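Local coordinates for protein FAD dependent oxidoreductase (Chelativorans sp. BNC1, PDB 6PXS) that acts as an iminodiacetate oxidase, a FAD-dependent enzyme that probably oxidises iminodiacetate in the breakdown of EDTA-type chelators, at residues Pro222-Ile227 / Thr302-Arg307; Gln226-His231 / Arg278-Val283; Ser248-Ala253 / Val261-Glu266. All coordinates share one frame; numbering follows the deposited sequence.

Strand 220-231 comes first in the chain and serves both interaction 1 and interaction 2. Further on, 248-253 turns back through a short hairpin onto 261-266, and interaction 3 closes this smallest loop. Interaction 2 closes a wider loop when helix 277-290 packs on residues 226-231. Interaction 1 closes the widest, where strand 298-310 pairs with 222-227. The three loops sit one within another and none cross. All three contacts reach the same antiparallel sheet. Thr264 and Glu266 of interaction 3 bond to Gln226, and Gln280 of interaction 2 bonds to Thr302 of interaction 1. Interactions 1 and 3 both touch FAD.

Interaction 1: Pro222-Ile227 / Thr302-Arg307; sequences PQKGQI and TRVGFR. With FAD (flavin-adenine dinucleotide), chain E.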
loop_
_atom_site.group_PDB
_atom_site.type_symbol
_atom_site.label_atom_id
_atom_site.label_comp_id
_atom_site.label_asym_id
_atom_site.label_seq_id
_atom_site.Cartn_x
_atom_site.Cartn_y
_atom_site.Cartn_z
ATOM N N PRO A 222 19.209 -6.713 15.813
ATOM C CA PRO A 222 18.459 -7.024 14.591
ATOM C C PRO A 222 19.368 -7.218 13.388
ATOM O O PRO A 222 20.383 -6.535 13.230
ATOM C CB PRO A 222 17.563 -5.793 14.409
ATOM C CG PRO A 222 18.327 -4.688 15.036
ATOM C CD PRO A 222 19.063 -5.299 16.200
ATOM N N GLN A 223 18.989 -8.169 12.537
ATOM C CA GLN A 223 19.625 -8.384 11.239
ATOM C C GLN A 223 18.544 -8.198 10.180
ATOM O O GLN A 223 17.709 -9.085 9.974
ATOM C CB GLN A 223 20.264 -9.767 11.146
ATOM C CG GLN A 223 21.047 -9.997 9.856
ATOM C CD GLN A 223 21.493 -11.438 9.682
ATOM O OE1 GLN A 223 20.680 -12.363 9.715
ATOM N NE2 GLN A 223 22.791 -11.636 9.491
ATOM N N LYS A 224 18.557 -7.045 9.519
ATOM C CA LYS A 224 17.557 -6.758 8.500
ATOM C C LYS A 224 17.562 -7.836 7.421
ATOM O O LYS A 224 18.601 -8.413 7.087
ATOM C CB LYS A 224 17.820 -5.387 7.879
ATOM C CG LYS A 224 16.905 -5.029 6.721
ATOM C CD LYS A 224 17.164 -3.610 6.253
ATOM C CE LYS A 224 16.330 -3.262 5.035
ATOM N NZ LYS A 224 16.616 -1.884 4.546
ATOM N N GLY A 225 16.378 -8.109 6.880
ATOM C CA GLY A 225 16.242 -9.053 5.790
ATOM C C GLY A 225 15.123 -8.682 4.839
ATOM O O GLY A 225 13.979 -8.496 5.261
ATOM N N GLN A 226 15.439 -8.572 3.552
ATOM C CA GLN A 226 14.454 -8.263 2.525
ATOM C C GLN A 226 14.131 -9.533 1.748
ATOM O O GLN A 226 15.040 -10.253 1.326
ATOM C CB GLN A 226 14.973 -7.176 1.582
ATOM C CG GLN A 226 15.496 -5.944 2.298
ATOM C CD GLN A 226 15.939 -4.855 1.345
ATOM O OE1 GLN A 226 15.346 -4.660 0.284
ATOM N NE2 GLN A 226 16.994 -4.138 1.716
ATOM N N ILE A 227 12.841 -9.798 1.558
ATOM C CA ILE A 227 12.370 -11.026 0.928
ATOM C C ILE A 227 11.339 -10.656 -0.128
ATOM O O ILE A 227 10.453 -9.833 0.126
ATOM C CB ILE A 227 11.778 -11.998 1.967
ATOM C CG1 ILE A 227 11.388 -13.323 1.311
ATOM C CG2 ILE A 227 10.579 -11.374 2.666
ATOM C CD1 ILE A 227 11.071 -14.419 2.312
ATOM N N THR A 302 7.646 -6.767 -1.488
ATOM C CA THR A 302 8.941 -7.101 -0.900
ATOM C C THR A 302 8.862 -6.779 0.586
ATOM O O THR A 302 8.769 -5.607 0.961
ATOM C CB THR A 302 10.076 -6.325 -1.566
ATOM O OG1 THR A 302 10.169 -6.701 -2.945
ATOM C CG2 THR A 302 11.402 -6.607 -0.871
ATOM N N ARG A 303 8.903 -7.808 1.423
ATOM C CA ARG A 303 8.760 -7.630 2.859
ATOM C C ARG A 303 10.115 -7.377 3.510
ATOM O O ARG A 303 11.171 -7.692 2.956
ATOM C CB ARG A 303 8.096 -8.853 3.488
ATOM C CG ARG A 303 6.735 -9.171 2.902
ATOM C CD ARG A 303 6.091 -10.350 3.601
ATOM N NE ARG A 303 4.866 -10.770 2.929
ATOM C CZ ARG A 303 4.158 -11.841 3.270
ATOM N NH1 ARG A 303 4.551 -12.607 4.277
ATOM N NH2 ARG A 303 3.058 -12.149 2.597
ATOM N N VAL A 304 10.069 -6.792 4.705
ATOM C CA VAL A 304 11.260 -6.502 5.489
ATOM C C VAL A 304 11.056 -7.045 6.895
ATOM O O VAL A 304 9.977 -6.897 7.481
ATOM C CB VAL A 304 11.568 -4.992 5.534
ATOM C CG1 VAL A 304 12.746 -4.720 6.464
ATOM C CG2 VAL A 304 11.849 -4.466 4.136
ATOM N N GLY A 305 12.096 -7.673 7.433
ATOM C CA GLY A 305 12.039 -8.226 8.769
ATOM C C GLY A 305 13.382 -8.165 9.460
ATOM O O GLY A 305 14.424 -8.328 8.816
ATOM N N PHE A 306 13.375 -7.929 10.769
ATOM C CA PHE A 306 14.595 -7.865 11.565
ATOM C C PHE A 306 14.727 -9.172 12.341
ATOM O O PHE A 306 13.973 -9.419 13.289
ATOM C CB PHE A 306 14.568 -6.664 12.507
ATOM C CG PHE A 306 14.298 -5.353 11.815
ATOM C CD1 PHE A 306 15.189 -4.848 10.883
ATOM C CD2 PHE A 306 13.161 -4.619 12.112
ATOM C CE1 PHE A 306 14.944 -3.639 10.251
ATOM C CE2 PHE A 306 12.912 -3.410 11.485
ATOM C CZ PHE A 306 13.803 -2.922 10.555
ATOM N N ARG A 307 15.676 -10.007 11.934
ATOM C CA ARG A 307 15.889 -11.269 12.622
ATOM C C ARG A 307 16.488 -11.016 14.004
ATOM O O ARG A 307 17.390 -10.184 14.145
ATOM C CB ARG A 307 16.830 -12.169 11.825
ATOM C CG ARG A 307 16.353 -12.531 10.434
ATOM C CD ARG A 307 17.433 -13.303 9.694
ATOM N NE ARG A 307 17.825 -12.635 8.456
ATOM C CZ ARG A 307 17.451 -13.012 7.237
ATOM N NH1 ARG A 307 17.864 -12.322 6.186
ATOM N NH2 ARG A 307 16.676 -14.074 7.057
HETATM P PA FAD E . 9.332 -11.373 16.322
HETATM O O1A FAD E . 9.923 -10.130 15.771
HETATM O O2A FAD E . 8.471 -12.154 15.325
HETATM O O5B FAD E . 8.501 -11.097 17.624
HETATM C C5B FAD E . 8.784 -9.961 18.468
HETATM C C4B FAD E . 7.479 -9.317 18.858
HETATM O O4B FAD E . 7.618 -8.687 20.153
HETATM C C3B FAD E . 6.996 -8.225 17.902
HETATM O O3B FAD E . 5.587 -8.311 17.720
HETATM C C2B FAD E . 7.394 -6.938 18.627
HETATM O O2B FAD E . 6.570 -5.836 18.267
HETATM C C1B FAD E . 7.158 -7.356 20.075
HETATM N N9A FAD E . 7.873 -6.554 21.062
HETATM C C8A FAD E . 9.223 -6.333 21.134
HETATM N N7A FAD E . 9.585 -5.563 22.132
HETATM C C5A FAD E . 8.386 -5.255 22.760
HETATM C C6A FAD E . 8.080 -4.473 23.889
HETATM N N6A FAD E . 8.994 -3.829 24.619
HETATM N N1A FAD E . 6.780 -4.373 24.248
HETATM C C2A FAD E . 5.858 -5.011 23.524
HETATM N N3A FAD E . 6.032 -5.775 22.443
HETATM C C4A FAD E . 7.324 -5.858 22.110
HETATM N N1 FAD E . 13.105 -18.845 9.843
HETATM C C2 FAD E . 12.961 -20.118 9.371
HETATM O O2 FAD E . 12.918 -21.090 10.133
HETATM N N3 FAD E . 12.856 -20.339 8.009
HETATM C C4 FAD E . 12.885 -19.370 7.028
HETATM O O4 FAD E . 12.783 -19.687 5.844
HETATM C C4X FAD E . 13.041 -18.020 7.538
HETATM N N5 FAD E . 13.079 -17.042 6.679
HETATM C C5X FAD E . 13.227 -15.752 7.166
HETATM C C6 FAD E . 13.270 -14.695 6.259
HETATM C C7 FAD E . 13.412 -13.381 6.695
HETATM C C7M FAD E . 13.455 -12.265 5.686
HETATM C C8 FAD E . 13.523 -13.116 8.069
HETATM C C8M FAD E . 13.682 -11.705 8.573
HETATM C C9 FAD E . 13.481 -14.170 8.976
HETATM C C9A FAD E . 13.334 -15.482 8.538
HETATM N N10 FAD E . 13.285 -16.570 9.433
HETATM C C10 FAD E . 13.143 -17.856 8.965
HETATM C "C1'" FAD E . 13.406 -16.356 10.885
HETATM C "C2'" FAD E . 12.068 -16.088 11.571
HETATM O "O2'" FAD E . 11.249 -15.254 10.750
HETATM C "C3'" FAD E . 12.324 -15.384 12.903
HETATM O "O3'" FAD E . 13.440 -15.990 13.545
HETATM C "C4'" FAD E . 11.142 -15.412 13.872
HETATM O "O4'" FAD E . 10.007 -14.827 13.237
HETATM C "C5'" FAD E . 11.460 -14.676 15.157
HETATM O "O5'" FAD E . 10.285 -14.649 15.992
HETATM P P FAD E . 10.266 -13.833 17.337
HETATM O O1P FAD E . 11.498 -14.214 18.165
HETATM O O2P FAD E . 8.964 -13.951 18.043
HETATM O O3P FAD E . 10.480 -12.341 16.830
#
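Gln223 holds CG anti to its backbone N (chi1 -175°) and runs on extended, while Arg307 bends at chi3 (-122°), which places NE beside the glutamine. OE1 of Gln223 lies 3.1 Å from NE of Arg307, with the amide and guanidinium planes 85° apart. The backbones form an antiparallel beta pair between neighbouring strands 220-231 and 298-310. Arg307 N bonds to Gln223 O at 3.0 Å. Further along, Arg303 N bonds to Ile227 O at 2.9 Å, and between them Gly305 N reaches Gly225 O, the reverse bond being weak. Gln223, Ile227, Arg303 and Arg307 point to the flavin side; Lys224, Gln226, Val304 and Phe306 lie on the opposite face. CB of Pro222 meets CB of Phe306 at 3.7 Å, and CA and CB of Lys224 lie near CD1 of the Phe306 ring. NZ of Lys224 bonds to the carbonyl of Arg274, and NE2 of Gln223 to Asp267. The dimethyl edge of the flavin points at the two glycines, with C8M of FAD 3.5 Å from O of Gly305 and C7M near O of Gly225. C8M lies over one face of the Arg307 guanidinium, offset toward the rim; its placement is approximate, with NH2 of Arg307 modelled 3.4 Å from C7 of FAD.

Interaction 2: Gln226-His231 / Arg278-Val283; sequences QIIHLH and RGQLEV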
loop_
_atom_site.group_PDB
_atom_site.type_symbol
_atom_site.label_atom_id
_atom_site.label_comp_id
_atom_site.label_asym_id
_atom_site.label_seq_id
_atom_site.Cartn_x
_atom_site.Cartn_y
_atom_site.Cartn_z
ATOM N N GLN A 226 15.439 -8.572 3.552
ATOM C CA GLN A 226 14.454 -8.263 2.525
ATOM C C GLN A 226 14.131 -9.533 1.748
ATOM O O GLN A 226 15.040 -10.253 1.326
ATOM C CB GLN A 226 14.973 -7.176 1.582
ATOM C CG GLN A 226 15.496 -5.944 2.298
ATOM C CD GLN A 226 15.939 -4.855 1.345
ATOM O OE1 GLN A 226 15.346 -4.660 0.284
ATOM N NE2 GLN A 226 16.994 -4.138 1.716
ATOM N N ILE A 227 12.841 -9.798 1.558
ATOM C CA ILE A 227 12.370 -11.026 0.928
ATOM C C ILE A 227 11.339 -10.656 -0.128
ATOM O O ILE A 227 10.453 -9.833 0.126
ATOM C CB ILE A 227 11.778 -11.998 1.967
ATOM C CG1 ILE A 227 11.388 -13.323 1.311
ATOM C CG2 ILE A 227 10.579 -11.374 2.666
ATOM C CD1 ILE A 227 11.071 -14.419 2.312
ATOM N N ILE A 228 11.455 -11.261 -1.309
ATOM C CA ILE A 228 10.630 -10.910 -2.461
ATOM C C ILE A 228 9.546 -11.960 -2.649
ATOM O O ILE A 228 9.789 -13.162 -2.488
ATOM C CB ILE A 228 11.490 -10.775 -3.733
ATOM C CG1 ILE A 228 12.429 -9.573 -3.606
ATOM C CG2 ILE A 228 10.599 -10.643 -4.963
ATOM C CD1 ILE A 228 13.408 -9.434 -4.743
ATOM N N HIS A 229 8.347 -11.504 -3.005
ATOM C CA HIS A 229 7.210 -12.372 -3.284
ATOM C C HIS A 229 6.809 -12.196 -4.740
ATOM O O HIS A 229 6.532 -11.075 -5.179
ATOM C CB HIS A 229 6.035 -12.052 -2.357
ATOM C CG HIS A 229 6.263 -12.459 -0.935
ATOM N ND1 HIS A 229 5.432 -13.335 -0.271
ATOM C CD2 HIS A 229 7.233 -12.118 -0.054
ATOM C CE1 HIS A 229 5.877 -13.514 0.960
ATOM N NE2 HIS A 229 6.969 -12.787 1.117
ATOM N N LEU A 230 6.779 -13.299 -5.482
ATOM C CA LEU A 230 6.447 -13.296 -6.898
ATOM C C LEU A 230 5.095 -13.957 -7.124
ATOM O O LEU A 230 4.566 -14.656 -6.257
ATOM C CB LEU A 230 7.518 -14.022 -7.714
ATOM C CG LEU A 230 8.956 -13.550 -7.499
ATOM C CD1 LEU A 230 9.904 -14.386 -8.335
ATOM C CD2 LEU A 230 9.106 -12.079 -7.836
ATOM N N HIS A 231 4.545 -13.734 -8.315
ATOM C CA HIS A 231 3.246 -14.276 -8.691
ATOM C C HIS A 231 3.319 -14.789 -10.119
ATOM O O HIS A 231 3.730 -14.057 -11.023
ATOM C CB HIS A 231 2.152 -13.211 -8.556
ATOM C CG HIS A 231 0.787 -13.689 -8.941
ATOM N ND1 HIS A 231 0.137 -14.703 -8.272
ATOM C CD2 HIS A 231 -0.054 -13.285 -9.923
ATOM C CE1 HIS A 231 -1.045 -14.906 -8.826
ATOM N NE2 HIS A 231 -1.185 -14.060 -9.831
ATOM N N ARG A 278 19.837 -2.158 -3.604
ATOM C CA ARG A 278 20.799 -3.251 -3.699
ATOM C C ARG A 278 20.255 -4.521 -3.057
ATOM O O ARG A 278 20.450 -5.621 -3.586
ATOM C CB ARG A 278 22.123 -2.843 -3.053
ATOM C CG ARG A 278 23.140 -3.977 -2.935
ATOM C CD ARG A 278 24.521 -3.543 -3.401
ATOM N NE ARG A 278 24.651 -3.607 -4.856
ATOM C CZ ARG A 278 25.658 -3.077 -5.545
ATOM N NH1 ARG A 278 26.633 -2.427 -4.919
ATOM N NH2 ARG A 278 25.687 -3.191 -6.868
ATOM N N GLY A 279 19.578 -4.392 -1.918
ATOM C CA GLY A 279 18.990 -5.563 -1.291
ATOM C C GLY A 279 18.112 -6.348 -2.243
ATOM O O GLY A 279 18.153 -7.580 -2.271
ATOM N N GLN A 280 17.315 -5.644 -3.050
ATOM C CA GLN A 280 16.440 -6.322 -3.999
ATOM C C GLN A 280 17.215 -6.850 -5.199
ATOM O O GLN A 280 16.900 -7.927 -5.719
ATOM C CB GLN A 280 15.329 -5.376 -4.448
ATOM C CG GLN A 280 14.306 -5.104 -3.364
ATOM C CD GLN A 280 13.009 -4.553 -3.912
ATOM O OE1 GLN A 280 11.990 -5.241 -3.937
ATOM N NE2 GLN A 280 13.037 -3.305 -4.350
ATOM N N LEU A 281 18.229 -6.110 -5.654
ATOM C CA LEU A 281 19.053 -6.591 -6.758
ATOM C C LEU A 281 19.686 -7.933 -6.414
ATOM O O LEU A 281 19.620 -8.884 -7.201
ATOM C CB LEU A 281 20.129 -5.557 -7.099
ATOM C CG LEU A 281 21.137 -5.950 -8.186
ATOM C CD1 LEU A 281 20.453 -6.133 -9.533
ATOM C CD2 LEU A 281 22.246 -4.915 -8.298
ATOM N N GLU A 282 20.302 -8.028 -5.233
ATOM C CA GLU A 282 20.974 -9.263 -4.847
ATOM C C GLU A 282 20.017 -10.446 -4.881
ATOM O O GLU A 282 20.367 -11.526 -5.373
ATOM C CB GLU A 282 21.587 -9.110 -3.455
ATOM C CG GLU A 282 22.713 -8.091 -3.382
ATOM C CD GLU A 282 23.224 -7.888 -1.970
ATOM O OE1 GLU A 282 24.185 -7.109 -1.788
ATOM O OE2 GLU A 282 22.661 -8.509 -1.041
ATOM N N VAL A 283 18.799 -10.261 -4.368
ATOM C CA VAL A 283 17.835 -11.356 -4.349
ATOM C C VAL A 283 17.404 -11.712 -5.766
ATOM O O VAL A 283 17.313 -12.893 -6.124
ATOM C CB VAL A 283 16.630 -10.986 -3.466
ATOM C CG1 VAL A 283 15.583 -12.085 -3.511
ATOM C CG2 VAL A 283 17.077 -10.731 -2.034
#
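NE2 of Gln226 is gripped by two oxygens, OG1 of Thr276 and OE1 of Glu266, and it rests 3.9 Å from CA of Gly279. Thr276 OG1 also bonds to the backbone N of Gly279, so one hydroxyl ties the glutamine of the strand to the start of helix 277-290. Gly279 has no side chain, and the amide of Gln226 lies against its backbone. The OE1 of Gln226 comes 3.8 Å from CG of Gln280. These two glutamines cross at about a right angle, with their amide planes 39° apart. The amide of Gln280 faces elsewhere: its OE1 bonds to Thr302 of strand 298-310. Its NE2 makes a weak bond to His299 of the second subunit, and Leu281 packs on Leu281 of that subunit.

The apolar part of the contact is made by Ile228 and Val283. Ile228 has CG1 anti to its carbonyl carbon, and chi2 (174°) sets CD1 anti, where it meets Val283. CD1 of Ile228 lies 3.6 Å from CG1 of Val283, and the two side chains run antiparallel, each passing alongside the other. CD1 of Ile228 also lies 3.9 Å from the backbone O of Gln280. The other branch of Val283, CG2, sits 4.0 Å from the O of Gln226. The strand and helix axes approach to 8.5 Å at 58°. This is an alpha-on-beta packing, with one helix laid across a face of an antiparallel sheet and also reaching the subunit interface.

Interaction 3: Ser248-Ala253 / Val261-Glu266; sequences SYYMLA and VGATRE. With FAD (flavin-adenine dinucleotide), chain E.
The ring of Tyr250 lies flat against the backbone of Gly262. Its CG sits between the backbone N and the carbonyl carbon, the crowded position (chi1 53°), which places CG on the side of Gly262; chi2 (87°) then turns the ring face to CA of Gly262. CA of Gly262 stands 3.6 Å from the ring centroid and only 5° off the ring normal, a CH-pi contact over the centre. Gly262 is poorly ordered, so the detail of its backbone is less sure. In particular, the Gly262 N to Tyr250 O approach is too short to be trusted as modelled.

Beyond the ring, OH of Tyr250 lies 3.7 Å from CB of Ala263. The same OH is 3.5 Å from N5 of FAD. CB of Ala263 also touches the flavin, 3.5 Å from C7M.

Arg265 comes at the ring from its edge. Its chain is extended from CG to NE, and NH1 lies 4.0 Å from CE2 of Tyr250, near the plane of the ring. NE of Arg265 makes a long, weak but nearly straight bond to the O of Ser248, at 3.4 Å. That oxygen lies in the guanidinium plane, at its edge. Arg265 also touches Arg307 and Gln223.

CE1 of Tyr249 meets the O of Ala263 at 3.8 Å, and Gly262 C lies at the ring edge. Outside the two segments, Glu282 and Ala286 of helix 277-290 touch Tyr249. At the other end, CB of Met251 packs 3.8 Å from CA of Val261, in a non-hydrogen-bonded antiparallel pair. The arrangement is a beta hairpin whose flanking residues, past the paired strands, line the wall of the FAD isoalloxazine pocket.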
loop_
_atom_site.group_PDB
_atom_site.type_symbol
_atom_site.label_atom_id
_atom_site.label_comp_id
_atom_site.label_asym_id
_atom_site.label_seq_id
_atom_site.Cartn_x
_atom_site.Cartn_y
_atom_site.Cartn_z
ATOM N N SER A 248 23.342 -18.933 0.680
ATOM C CA SER A 248 22.652 -17.974 1.536
ATOM C C SER A 248 21.304 -17.555 0.964
ATOM O O SER A 248 20.569 -16.814 1.629
ATOM C CB SER A 248 23.488 -16.711 1.796
ATOM O OG SER A 248 23.588 -15.913 0.628
ATOM N N TYR A 249 20.954 -17.998 -0.240
ATOM C CA TYR A 249 19.679 -17.683 -0.865
ATOM C C TYR A 249 18.868 -18.961 -1.025
ATOM O O TYR A 249 19.360 -20.071 -0.805
ATOM C CB TYR A 249 19.885 -16.996 -2.221
ATOM C CG TYR A 249 20.630 -15.682 -2.124
ATOM C CD1 TYR A 249 19.977 -14.522 -1.730
ATOM C CD2 TYR A 249 21.984 -15.603 -2.420
ATOM C CE1 TYR A 249 20.651 -13.319 -1.636
ATOM C CE2 TYR A 249 22.667 -14.403 -2.329
ATOM C CZ TYR A 249 21.995 -13.266 -1.936
ATOM O OH TYR A 249 22.667 -12.068 -1.842
ATOM N N TYR A 250 17.611 -18.790 -1.415
ATOM C CA TYR A 250 16.660 -19.893 -1.494
ATOM C C TYR A 250 15.390 -19.374 -2.154
ATOM O O TYR A 250 15.298 -18.203 -2.531
ATOM C CB TYR A 250 16.373 -20.471 -0.107
ATOM C CG TYR A 250 15.945 -19.433 0.904
ATOM C CD1 TYR A 250 14.611 -19.062 1.029
ATOM C CD2 TYR A 250 16.874 -18.822 1.736
ATOM C CE1 TYR A 250 14.214 -18.114 1.954
ATOM C CE2 TYR A 250 16.487 -17.872 2.665
ATOM C CZ TYR A 250 15.157 -17.522 2.769
ATOM O OH TYR A 250 14.771 -16.578 3.693
ATOM N N MET A 251 14.409 -20.259 -2.296
ATOM C CA MET A 251 13.104 -19.861 -2.800
ATOM C C MET A 251 12.141 -21.025 -2.633
ATOM O O MET A 251 12.552 -22.188 -2.626
ATOM C CB MET A 251 13.176 -19.427 -4.267
ATOM C CG MET A 251 13.616 -20.514 -5.224
ATOM S SD MET A 251 13.874 -19.871 -6.889
ATOM C CE MET A 251 13.962 -21.398 -7.814
ATOM N N LEU A 252 10.860 -20.692 -2.496
ATOM C CA LEU A 252 9.814 -21.682 -2.293
ATOM C C LEU A 252 8.541 -21.186 -2.963
ATOM O O LEU A 252 8.473 -20.056 -3.452
ATOM C CB LEU A 252 9.577 -21.951 -0.801
ATOM C CG LEU A 252 9.164 -20.755 0.062
ATOM C CD1 LEU A 252 8.614 -21.228 1.400
ATOM C CD2 LEU A 252 10.327 -19.799 0.281
ATOM N N ALA A 253 7.525 -22.046 -2.976
ATOM C CA ALA A 253 6.262 -21.747 -3.633
ATOM C C ALA A 253 5.100 -22.047 -2.700
ATOM O O ALA A 253 5.178 -22.939 -1.850
ATOM C CB ALA A 253 6.097 -22.556 -4.923
ATOM N N VAL A 261 11.426 -15.659 -2.790
ATOM C CA VAL A 261 12.838 -15.802 -3.127
ATOM C C VAL A 261 13.695 -15.393 -1.936
ATOM O O VAL A 261 13.326 -14.519 -1.145
ATOM C CB VAL A 261 13.205 -14.978 -4.379
ATOM C CG1 VAL A 261 14.632 -15.275 -4.814
ATOM C CG2 VAL A 261 12.234 -15.276 -5.506
ATOM N N GLY A 262 14.866 -16.027 -1.834
ATOM C CA GLY A 262 15.757 -15.901 -0.695
ATOM C C GLY A 262 15.994 -14.481 -0.228
ATOM O O GLY A 262 15.896 -13.535 -1.013
ATOM N N ALA A 263 16.317 -14.326 1.050
ATOM C CA ALA A 263 16.369 -13.021 1.688
ATOM C C ALA A 263 17.804 -12.525 1.828
ATOM O O ALA A 263 18.775 -13.270 1.678
ATOM C CB ALA A 263 15.694 -13.076 3.061
ATOM N N THR A 264 17.920 -11.233 2.127
ATOM C CA THR A 264 19.201 -10.611 2.412
ATOM C C THR A 264 19.579 -10.844 3.871
ATOM O O THR A 264 18.751 -11.227 4.700
ATOM C CB THR A 264 19.149 -9.110 2.120
ATOM O OG1 THR A 264 18.177 -8.485 2.968
ATOM C CG2 THR A 264 18.778 -8.855 0.665
ATOM N N ARG A 265 20.854 -10.604 4.181
ATOM C CA ARG A 265 21.382 -10.783 5.539
ATOM C C ARG A 265 22.278 -9.581 5.835
ATOM O O ARG A 265 23.488 -9.615 5.591
ATOM C CB ARG A 265 22.129 -12.104 5.662
ATOM C CG ARG A 265 21.224 -13.308 5.453
ATOM C CD ARG A 265 21.987 -14.593 5.188
ATOM N NE ARG A 265 21.068 -15.662 4.804
ATOM C CZ ARG A 265 20.277 -16.312 5.655
ATOM N NH1 ARG A 265 19.468 -17.265 5.211
ATOM N NH2 ARG A 265 20.289 -16.010 6.948
ATOM N N GLU A 266 21.673 -8.529 6.382
ATOM C CA GLU A 266 22.320 -7.227 6.531
ATOM C C GLU A 266 22.711 -7.033 7.992
ATOM O O GLU A 266 21.875 -6.685 8.831
ATOM C CB GLU A 266 21.391 -6.120 6.042
ATOM C CG GLU A 266 20.984 -6.268 4.580
ATOM C CD GLU A 266 19.998 -5.206 4.125
ATOM O OE1 GLU A 266 18.984 -5.570 3.494
ATOM O OE2 GLU A 266 20.236 -4.009 4.397
HETATM P PA FAD E . 9.332 -11.373 16.322
HETATM O O1A FAD E . 9.923 -10.130 15.771
HETATM O O2A FAD E . 8.471 -12.154 15.325
HETATM O O5B FAD E . 8.501 -11.097 17.624
HETATM C C5B FAD E . 8.784 -9.961 18.468
HETATM C C4B FAD E . 7.479 -9.317 18.858
HETATM O O4B FAD E . 7.618 -8.687 20.153
HETATM C C3B FAD E . 6.996 -8.225 17.902
HETATM O O3B FAD E . 5.587 -8.311 17.720
HETATM C C2B FAD E . 7.394 -6.938 18.627
HETATM O O2B FAD E . 6.570 -5.836 18.267
HETATM C C1B FAD E . 7.158 -7.356 20.075
HETATM N N9A FAD E . 7.873 -6.554 21.062
HETATM C C8A FAD E . 9.223 -6.333 21.134
HETATM N N7A FAD E . 9.585 -5.563 22.132
HETATM C C5A FAD E . 8.386 -5.255 22.760
HETATM C C6A FAD E . 8.080 -4.473 23.889
HETATM N N6A FAD E . 8.994 -3.829 24.619
HETATM N N1A FAD E . 6.780 -4.373 24.248
HETATM C C2A FAD E . 5.858 -5.011 23.524
HETATM N N3A FAD E . 6.032 -5.775 22.443
HETATM C C4A FAD E . 7.324 -5.858 22.110
HETATM N N1 FAD E . 13.105 -18.845 9.843
HETATM C C2 FAD E . 12.961 -20.118 9.371
HETATM O O2 FAD E . 12.918 -21.090 10.133
HETATM N N3 FAD E . 12.856 -20.339 8.009
HETATM C C4 FAD E . 12.885 -19.370 7.028
HETATM O O4 FAD E . 12.783 -19.687 5.844
HETATM C C4X FAD E . 13.041 -18.020 7.538
HETATM N N5 FAD E . 13.079 -17.042 6.679
HETATM C C5X FAD E . 13.227 -15.752 7.166
HETATM C C6 FAD E . 13.270 -14.695 6.259
HETATM C C7 FAD E . 13.412 -13.381 6.695
HETATM C C7M FAD E . 13.455 -12.265 5.686
HETATM C C8 FAD E . 13.523 -13.116 8.069
HETATM C C8M FAD E . 13.682 -11.705 8.573
HETATM C C9 FAD E . 13.481 -14.170 8.976
HETATM C C9A FAD E . 13.334 -15.482 8.538
HETATM N N10 FAD E . 13.285 -16.570 9.433
HETATM C C10 FAD E . 13.143 -17.856 8.965
HETATM C "C1'" FAD E . 13.406 -16.356 10.885
HETATM C "C2'" FAD E . 12.068 -16.088 11.571
HETATM O "O2'" FAD E . 11.249 -15.254 10.750
HETATM C "C3'" FAD E . 12.324 -15.384 12.903
HETATM O "O3'" FAD E . 13.440 -15.990 13.545
HETATM C "C4'" FAD E . 11.142 -15.412 13.872
HETATM O "O4'" FAD E . 10.007 -14.827 13.237
HETATM C "C5'" FAD E . 11.460 -14.676 15.157
HETATM O "O5'" FAD E . 10.285 -14.649 15.992
HETATM P P FAD E . 10.266 -13.833 17.337
HETATM O O1P FAD E . 11.498 -14.214 18.165
HETATM O O2P FAD E . 8.964 -13.951 18.043
HETATM O O3P FAD E . 10.480 -12.341 16.830
#